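Local coordinates for catechol 1,2-dioxygenase (Burkholderia vietnamiensis, PDB 5TD3), which probably catalyses the intradiol ring cleavage of catechol with dioxygen to give cis,cis-muconate, at residues G230-H235 and W261-Y266. Sequence-based numbering, arbitrary orientation.
With ZN (zinc ion), chain C.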
# COMPACT_ATOMS: atom_id res chain seq x y z
N GLY A 230 -12.53 11.77 -9.80
CA GLY A 230 -12.69 10.36 -9.47
C GLY A 230 -14.01 9.76 -9.88
O GLY A 230 -14.56 8.91 -9.17
N ASN A 231 -14.51 10.16 -11.05
CA ASN A 231 -15.85 9.79 -11.48
C ASN A 231 -15.84 8.79 -12.63
O ASN A 231 -14.93 8.78 -13.47
CB ASN A 231 -16.63 11.04 -11.92
CG ASN A 231 -16.82 12.02 -10.79
OD1 ASN A 231 -17.22 11.63 -9.69
ND2 ASN A 231 -16.51 13.28 -11.04
N ARG A 232 -16.89 7.97 -12.68
CA ARG A 232 -17.16 7.06 -13.79
C ARG A 232 -18.46 7.46 -14.47
O ARG A 232 -19.40 7.92 -13.81
CB ARG A 232 -17.30 5.61 -13.31
CG ARG A 232 -16.15 5.13 -12.46
CD ARG A 232 -16.00 3.63 -12.53
NE ARG A 232 -15.63 3.19 -13.86
CZ ARG A 232 -15.84 1.97 -14.32
NH1 ARG A 232 -16.42 1.06 -13.55
NH2 ARG A 232 -15.47 1.67 -15.55
N PRO A 233 -18.56 7.27 -15.79
CA PRO A 233 -19.86 7.41 -16.45
C PRO A 233 -20.80 6.29 -16.00
O PRO A 233 -20.36 5.27 -15.46
CB PRO A 233 -19.51 7.28 -17.94
CG PRO A 233 -18.29 6.37 -17.93
CD PRO A 233 -17.51 6.83 -16.72
N ALA A 234 -22.09 6.49 -16.23
CA ALA A 234 -23.05 5.43 -15.92
C ALA A 234 -22.73 4.19 -16.76
O ALA A 234 -22.41 4.29 -17.94
CB ALA A 234 -24.48 5.89 -16.18
N HIS A 235 -22.84 3.02 -16.13
CA HIS A 235 -22.45 1.78 -16.79
C HIS A 235 -23.14 0.62 -16.10
O HIS A 235 -23.71 0.76 -15.02
CB HIS A 235 -20.93 1.60 -16.75
CG HIS A 235 -20.40 1.57 -15.35
ND1 HIS A 235 -20.19 2.72 -14.62
CD2 HIS A 235 -20.07 0.54 -14.53
CE1 HIS A 235 -19.75 2.40 -13.42
NE2 HIS A 235 -19.66 1.09 -13.34
N TRP A 261 -16.12 9.18 -22.23
CA TRP A 261 -14.73 9.03 -22.63
C TRP A 261 -13.78 9.70 -21.65
O TRP A 261 -12.68 10.11 -22.01
CB TRP A 261 -14.53 9.56 -24.05
CG TRP A 261 -15.04 8.60 -25.08
CD1 TRP A 261 -16.14 8.76 -25.87
CD2 TRP A 261 -14.52 7.30 -25.37
NE1 TRP A 261 -16.32 7.65 -26.66
CE2 TRP A 261 -15.34 6.74 -26.38
CE3 TRP A 261 -13.43 6.56 -24.90
CZ2 TRP A 261 -15.10 5.47 -26.92
CZ3 TRP A 261 -13.20 5.30 -25.43
CH2 TRP A 261 -14.03 4.77 -26.43
N ASP A 262 -14.21 9.81 -20.40
CA ASP A 262 -13.43 10.46 -19.35
C ASP A 262 -13.58 9.70 -18.04
O ASP A 262 -13.65 10.28 -16.96
CB ASP A 262 -13.85 11.92 -19.18
CG ASP A 262 -12.85 12.71 -18.39
OD1 ASP A 262 -11.67 12.28 -18.33
OD2 ASP A 262 -13.24 13.74 -17.82
N ASP A 263 -13.64 8.37 -18.15
CA ASP A 263 -13.72 7.48 -17.01
C ASP A 263 -12.41 7.52 -16.24
O ASP A 263 -11.33 7.36 -16.81
CB ASP A 263 -14.01 6.07 -17.53
CG ASP A 263 -14.18 5.03 -16.45
OD1 ASP A 263 -14.33 5.37 -15.25
OD2 ASP A 263 -14.21 3.84 -16.82
N PHE A 264 -12.49 7.76 -14.93
CA PHE A 264 -11.27 7.75 -14.12
C PHE A 264 -10.62 6.37 -14.05
O PHE A 264 -9.46 6.28 -13.64
CB PHE A 264 -11.58 8.29 -12.70
CG PHE A 264 -11.82 7.22 -11.66
CD1 PHE A 264 -13.07 6.63 -11.53
CD2 PHE A 264 -10.81 6.84 -10.79
CE1 PHE A 264 -13.30 5.65 -10.57
CE2 PHE A 264 -11.03 5.85 -9.83
CZ PHE A 264 -12.26 5.26 -9.72
N ALA A 265 -11.33 5.31 -14.46
CA ALA A 265 -10.80 3.95 -14.46
C ALA A 265 -10.52 3.43 -15.86
O ALA A 265 -10.20 2.25 -16.03
CB ALA A 265 -11.75 2.99 -13.73
N TYR A 266 -10.67 4.29 -16.88
CA TYR A 266 -10.16 4.03 -18.22
C TYR A 266 -10.76 2.77 -18.85
O TYR A 266 -10.08 2.07 -19.61
CB TYR A 266 -8.64 3.94 -18.18
CG TYR A 266 -8.03 5.19 -17.61
CD1 TYR A 266 -8.03 6.38 -18.34
CD2 TYR A 266 -7.51 5.19 -16.33
CE1 TYR A 266 -7.48 7.54 -17.81
CE2 TYR A 266 -6.96 6.34 -15.80
CZ TYR A 266 -6.95 7.50 -16.54
OH TYR A 266 -6.41 8.63 -16.02
ZN ZN C . -19.40 -0.13 -11.68
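D263 OD1 accepts two protein N-H groups that reach it from opposite faces of its carboxylate: NE of R232 across the contact at 2.9 Å, and the backbone N of A265, two residues on, at 3.1 Å. The second bond closes an Asx turn at the start of the type I turn D263-Y266, and because A265 N sits 83° out of the carboxylate plane, it leaves the syn side of OD1 to the arginine. R232 binds side-on, NE to OD1 and NH2 to D263 OD2 (2.8 Å); with the two planes only 19° apart, this is a nearly coplanar bidentate salt bridge. A chain bent at chi3 brings the guanidinium round to this position, while A265 CB lies over one of its faces. The backbones are tied by F264 N donating to N231 O, the N-H...O angle being 164°. The F264 ring stands steeply to the guanidinium, takes R232 CG at its edge, 3.5 Å from CE1, and has G230 O over one face.

The contact also bears on the metal site. R232 CZ lies over one face of the H235 imidazole, offset toward its rim. H235 ND1 donates to P233 O (2.7 Å) in the ring plane; this bond fixes the ring's rotation as NE2 binds zinc at 2.1 Å. Y175 and H237 are the other two protein ligands. R232 does not bind the metal, its NH1 3.7 Å from zinc, consistent with a second-shell position. The contact joins the loop between helix 218-226 and strand 235-241 to the loop following strand 248-253, the antiparallel neighbour of strand 235-241, with F264 and A265 packing against helix 82-88.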